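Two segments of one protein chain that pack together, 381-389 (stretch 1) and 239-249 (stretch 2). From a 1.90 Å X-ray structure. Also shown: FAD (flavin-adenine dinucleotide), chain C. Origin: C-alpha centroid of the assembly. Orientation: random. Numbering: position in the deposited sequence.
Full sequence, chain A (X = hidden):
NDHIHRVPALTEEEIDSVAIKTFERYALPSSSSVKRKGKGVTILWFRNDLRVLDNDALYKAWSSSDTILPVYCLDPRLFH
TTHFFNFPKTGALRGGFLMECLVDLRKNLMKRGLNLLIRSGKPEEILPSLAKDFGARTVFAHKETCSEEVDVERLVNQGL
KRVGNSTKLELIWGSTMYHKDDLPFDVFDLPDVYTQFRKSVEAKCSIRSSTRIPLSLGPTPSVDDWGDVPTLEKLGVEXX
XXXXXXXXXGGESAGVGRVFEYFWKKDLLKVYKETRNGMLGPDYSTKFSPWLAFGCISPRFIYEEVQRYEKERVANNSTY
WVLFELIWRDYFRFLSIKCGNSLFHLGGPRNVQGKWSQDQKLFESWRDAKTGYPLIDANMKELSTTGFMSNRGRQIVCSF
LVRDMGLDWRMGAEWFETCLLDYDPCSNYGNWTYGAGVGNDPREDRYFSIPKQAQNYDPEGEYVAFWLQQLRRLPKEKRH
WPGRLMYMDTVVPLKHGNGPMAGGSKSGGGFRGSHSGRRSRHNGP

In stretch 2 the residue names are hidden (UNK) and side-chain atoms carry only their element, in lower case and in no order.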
# COMPACT_ATOMS: atom_id res chain seq x y z
N LYS A 381 -13.11 5.17 13.51
CA LYS A 381 -12.36 4.85 14.72
C LYS A 381 -11.40 3.70 14.39
O LYS A 381 -10.26 3.68 14.85
CB LYS A 381 -13.31 4.45 15.85
CG LYS A 381 -12.63 4.37 17.22
CD LYS A 381 -13.64 4.11 18.35
CE LYS A 381 -14.67 5.25 18.48
NZ LYS A 381 -14.09 6.57 18.89
N GLU A 382 -11.86 2.74 13.58
CA GLU A 382 -11.00 1.63 13.20
C GLU A 382 -9.75 2.19 12.51
O GLU A 382 -8.62 1.79 12.80
CB GLU A 382 -11.71 0.67 12.23
CG GLU A 382 -10.83 -0.52 11.83
CD GLU A 382 -11.48 -1.48 10.85
OE1 GLU A 382 -12.71 -1.39 10.64
OE2 GLU A 382 -10.76 -2.33 10.29
N LEU A 383 -9.98 3.14 11.61
CA LEU A 383 -8.90 3.77 10.87
C LEU A 383 -7.86 4.48 11.74
O LEU A 383 -6.67 4.24 11.61
CB LEU A 383 -9.48 4.77 9.88
CG LEU A 383 -8.46 5.61 9.10
CD1 LEU A 383 -7.60 4.68 8.22
CD2 LEU A 383 -9.20 6.63 8.26
N SER A 384 -8.31 5.37 12.63
CA SER A 384 -7.36 6.10 13.47
C SER A 384 -6.68 5.22 14.52
O SER A 384 -5.60 5.54 15.00
CB SER A 384 -8.04 7.30 14.14
OG SER A 384 -9.14 6.88 14.92
N THR A 385 -7.30 4.10 14.86
CA THR A 385 -6.75 3.17 15.85
C THR A 385 -5.80 2.13 15.26
O THR A 385 -4.82 1.76 15.90
CB THR A 385 -7.89 2.39 16.56
OG1 THR A 385 -8.83 3.31 17.11
CG2 THR A 385 -7.33 1.49 17.66
N THR A 386 -6.09 1.67 14.05
CA THR A 386 -5.28 0.61 13.43
C THR A 386 -4.58 0.98 12.13
O THR A 386 -3.64 0.30 11.72
CB THR A 386 -6.15 -0.62 13.12
OG1 THR A 386 -7.11 -0.26 12.12
CG2 THR A 386 -6.90 -1.10 14.38
N GLY A 387 -5.03 2.04 11.46
CA GLY A 387 -4.41 2.41 10.19
C GLY A 387 -4.96 1.58 9.04
O GLY A 387 -4.40 1.56 7.94
N PHE A 388 -6.06 0.89 9.29
CA PHE A 388 -6.70 0.06 8.26
C PHE A 388 -8.21 0.24 8.33
O PHE A 388 -8.76 0.60 9.37
CB PHE A 388 -6.35 -1.42 8.48
CG PHE A 388 -6.87 -2.33 7.39
CD1 PHE A 388 -6.11 -2.56 6.25
CD2 PHE A 388 -8.11 -2.95 7.50
CE1 PHE A 388 -6.59 -3.39 5.22
CE2 PHE A 388 -8.60 -3.78 6.48
CZ PHE A 388 -7.83 -3.99 5.33
N MET A 389 -8.88 0.00 7.20
CA MET A 389 -10.34 0.06 7.12
C MET A 389 -10.71 -0.90 6.00
O MET A 389 -10.00 -0.99 5.00
CB MET A 389 -10.83 1.47 6.77
CG MET A 389 -12.36 1.61 6.84
SD MET A 389 -13.02 3.20 6.30
CE MET A 389 -12.12 4.36 7.37
N UNK A 239 5.25 8.36 18.71
CA UNK A 239 4.87 6.97 18.46
C UNK A 239 3.45 6.70 18.91
O UNK A 239 2.95 7.31 19.86
c UNK A 239 7.11 7.06 19.23
c UNK A 239 6.52 8.45 19.45
c UNK A 239 5.89 6.19 19.29
N UNK A 240 2.79 5.78 18.21
CA UNK A 240 1.43 5.39 18.54
C UNK A 240 1.37 3.88 18.40
O UNK A 240 1.92 3.32 17.45
c UNK A 240 0.43 6.04 17.58
c UNK A 240 -1.97 6.46 16.96
o UNK A 240 -1.74 7.56 16.47
n UNK A 240 -3.05 5.74 16.65
c UNK A 240 -1.02 5.84 17.97
N UNK A 241 0.73 3.20 19.35
CA UNK A 241 0.63 1.76 19.24
C UNK A 241 -0.84 1.41 19.04
O UNK A 241 -1.72 2.21 19.37
o UNK A 241 4.65 1.76 19.47
o UNK A 241 3.27 0.22 18.77
c UNK A 241 2.66 1.38 20.78
c UNK A 241 1.18 1.08 20.50
c UNK A 241 3.59 1.10 19.59
N UNK A 242 -1.09 0.24 18.48
CA UNK A 242 -2.45 -0.23 18.23
C UNK A 242 -3.01 -0.74 19.55
O UNK A 242 -2.47 -1.66 20.15
c UNK A 242 -2.45 -1.36 17.19
c UNK A 242 -1.92 -0.83 15.87
c UNK A 242 -3.86 -1.93 17.01
N UNK A 243 -4.10 -0.13 19.99
CA UNK A 243 -4.72 -0.51 21.25
C UNK A 243 -5.76 -1.63 21.11
O UNK A 243 -5.92 -2.45 22.02
c UNK A 243 -5.37 0.72 21.90
o UNK A 243 -6.27 1.33 20.97
c UNK A 243 -4.31 1.74 22.29
N UNK A 244 -6.47 -1.65 19.98
CA UNK A 244 -7.50 -2.65 19.72
C UNK A 244 -7.48 -3.06 18.26
O UNK A 244 -6.94 -2.35 17.42
n UNK A 244 -13.35 -1.27 20.88
c UNK A 244 -8.89 -2.07 19.97
c UNK A 244 -9.10 -1.37 21.28
n UNK A 244 -11.35 -2.31 21.33
c UNK A 244 -12.66 -2.37 21.09
n UNK A 244 -13.26 -3.55 21.06
c UNK A 244 -10.59 -1.07 21.41
N UNK A 245 -8.11 -4.20 17.96
CA UNK A 245 -8.18 -4.66 16.58
C UNK A 245 -6.91 -5.21 15.97
O UNK A 245 -6.03 -5.71 16.66
N UNK A 246 -6.80 -5.09 14.65
CA UNK A 246 -5.65 -5.60 13.92
C UNK A 246 -4.37 -4.79 14.04
O UNK A 246 -4.35 -3.59 13.77
c UNK A 246 -7.11 -6.80 12.22
s UNK A 246 -7.48 -7.05 10.48
c UNK A 246 -6.01 -5.78 12.45
c UNK A 246 -8.68 -5.74 10.19
N UNK A 247 -3.31 -5.48 14.42
CA UNK A 247 -1.99 -4.90 14.57
C UNK A 247 -1.15 -5.51 13.43
O UNK A 247 -0.67 -6.63 13.55
n UNK A 247 4.53 -4.48 16.61
c UNK A 247 -1.43 -5.28 15.95
c UNK A 247 3.45 -4.56 15.84
n UNK A 247 2.29 -4.94 16.38
c UNK A 247 -0.15 -4.58 16.38
c UNK A 247 1.05 -5.08 15.61
n UNK A 247 3.53 -4.28 14.54
N UNK A 248 -1.02 -4.79 12.32
CA UNK A 248 -0.23 -5.27 11.19
C UNK A 248 1.25 -5.19 11.53
O UNK A 248 1.69 -4.23 12.15
c UNK A 248 -4.26 -5.28 8.04
c UNK A 248 -3.00 -4.13 9.74
c UNK A 248 -1.88 -5.59 8.20
c UNK A 248 -4.22 -4.41 9.12
c UNK A 248 -0.51 -4.41 9.95
c UNK A 248 -3.10 -5.87 7.57
c UNK A 248 -1.83 -4.72 9.28
N UNK A 249 2.01 -6.19 11.09
CA UNK A 249 3.44 -6.29 11.37
C UNK A 249 4.24 -5.98 10.10
O UNK A 249 4.15 -6.70 9.12
c UNK A 249 2.88 -8.05 13.05
c UNK A 249 3.77 -7.72 11.86
c UNK A 249 5.25 -7.85 12.22
PA FAD C . -8.61 -7.61 -0.65
O1A FAD C . -8.01 -8.79 0.00
O2A FAD C . -10.07 -7.55 -0.90
O5B FAD C . -7.89 -7.34 -2.06
C5B FAD C . -6.58 -7.90 -2.34
C4B FAD C . -5.69 -6.78 -2.89
O4B FAD C . -6.31 -6.25 -4.07
C3B FAD C . -5.50 -5.58 -1.97
O3B FAD C . -4.52 -5.82 -0.97
C2B FAD C . -5.16 -4.51 -2.95
O2B FAD C . -3.79 -4.41 -3.27
C1B FAD C . -6.05 -4.84 -4.16
N9A FAD C . -7.35 -4.13 -4.20
C8A FAD C . -8.58 -4.59 -3.77
N7A FAD C . -9.55 -3.71 -3.95
C5A FAD C . -8.92 -2.62 -4.54
C6A FAD C . -9.41 -1.37 -4.96
N6A FAD C . -10.68 -0.99 -4.89
N1A FAD C . -8.50 -0.48 -5.51
C2A FAD C . -7.17 -0.83 -5.60
N3A FAD C . -6.64 -2.01 -5.21
C4A FAD C . -7.55 -2.87 -4.67
N1 FAD C . -6.00 0.43 -1.38
C2 FAD C . -4.64 0.62 -1.22
O2 FAD C . -3.86 -0.28 -1.44
N3 FAD C . -4.19 1.87 -0.78
C4 FAD C . -5.03 2.95 -0.49
O4 FAD C . -4.56 4.03 -0.10
C4X FAD C . -6.42 2.75 -0.66
N5 FAD C . -7.34 3.78 -0.39
C5X FAD C . -8.70 3.61 -0.67
C6 FAD C . -9.59 4.68 -0.52
C7 FAD C . -10.98 4.54 -0.79
C7M FAD C . -11.89 5.73 -0.61
C8 FAD C . -11.47 3.26 -1.23
C8M FAD C . -12.94 3.02 -1.55
C9 FAD C . -10.57 2.18 -1.39
C9A FAD C . -9.18 2.33 -1.12
N10 FAD C . -8.26 1.25 -1.26
C10 FAD C . -6.87 1.47 -1.11
C1' FAD C . -8.67 -0.00 -1.97
C2' FAD C . -9.19 -1.16 -1.08
O2' FAD C . -10.20 -0.67 -0.21
C3' FAD C . -8.04 -1.74 -0.27
O3' FAD C . -6.97 -2.17 -1.14
C4' FAD C . -8.41 -2.97 0.58
O4' FAD C . -9.41 -2.63 1.54
C5' FAD C . -7.17 -3.49 1.28
O5' FAD C . -7.48 -4.64 2.06
P FAD C . -7.31 -6.14 1.59
O1P FAD C . -5.87 -6.29 1.31
O2P FAD C . -7.84 -7.04 2.64
O3P FAD C . -8.25 -6.37 0.33
O HOH W 1 -3.79 3.19 17.95
O HOH W 2 -2.42 -2.13 12.60

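Position 239 has three side-chain carbons that close a ring onto the backbone N, which makes it Pro-239; it lies out of reach of stretch 1. Position 240 has three carbons, the third carrying one oxygen and one nitrogen, and the nitrogen reaches the carbonyl of Ser-384. An amide of this length is Gln-240. Its extended chain (chi1 and chi2 both t) brings NE2 to 3.0 Å from Ser-384 O, a hydrogen bond near the end of the helix, and the same NE2 donates to water 1, which in turn donates to Thr-385 O. An amide nitrogen, with two protons to give, suits this place.

Position 241 also has three carbons, but the third carries two oxygens: Glu-241. Its CA-to-CB bond points away and the carboxylate is exposed, while its backbone O accepts a hydrogen bond from water 1. At 242 one carbon bears two others, one of them near the methyl of Thr-386. This is Val-242, a small apolar branch whose CG1 lies 4.1 Å from Thr-386 CG2. At 243 one carbon bears an oxygen and a carbon, the oxygen beside the methyl of Thr-385. This is Thr-243, its OG1 3.5 Å from Thr-385 CG2; a small polar residue suits this exposed margin.

Position 244 has three carbons, a nitrogen, then a carbon carrying two more nitrogens: Arg-244. Its guanidinium is hydrogen-bonded elsewhere in the structure; its backbone O sits 3.3 Å from Thr-386 CG2 and finds no polar partner. Position 245 has no side-chain atoms and is Gly-245. Its positive phi favours glycine, and an ideal CB would lie only 3.3 Å from Thr-386 CG2.

At 246 an unbranched run of two carbons, a sulfur and a carbon ends against the ring of Phe-388, identifying Met-246. This flexible thioether brings CE to 3.9 Å from Phe-388 CD2. Position 247, again three carbons, a nitrogen and a carbon with two nitrogens, is Arg-247; its CA-to-CB bond points away, and its NH1 donates to the O of position 248. That position has one carbon and a six-carbon ring touching Phe-388, hence Phe-248, with CE2 3.7 Å from Phe-388 CB. At 249 one carbon bears two others: Val-249, apolar and buried but out of reach.

Polar links through Gln-240 and the two waters thus accompany an apolar cluster. Water 2 donates to Thr-386 O and Met-246 O and accepts from Phe-248 N. Thr-386 lays its methyl against stretch 2 while its OG1 donates to Glu-382 O. Phe-388 meets Met-246 and Phe-248, the two rings oblique with planes at 35°. Phe-388 CZ also reaches 3.4 Å from FAD O5', so this cluster borders the cofactor.

Stretch 2, residues 239-249: PQEVTRGMRFV
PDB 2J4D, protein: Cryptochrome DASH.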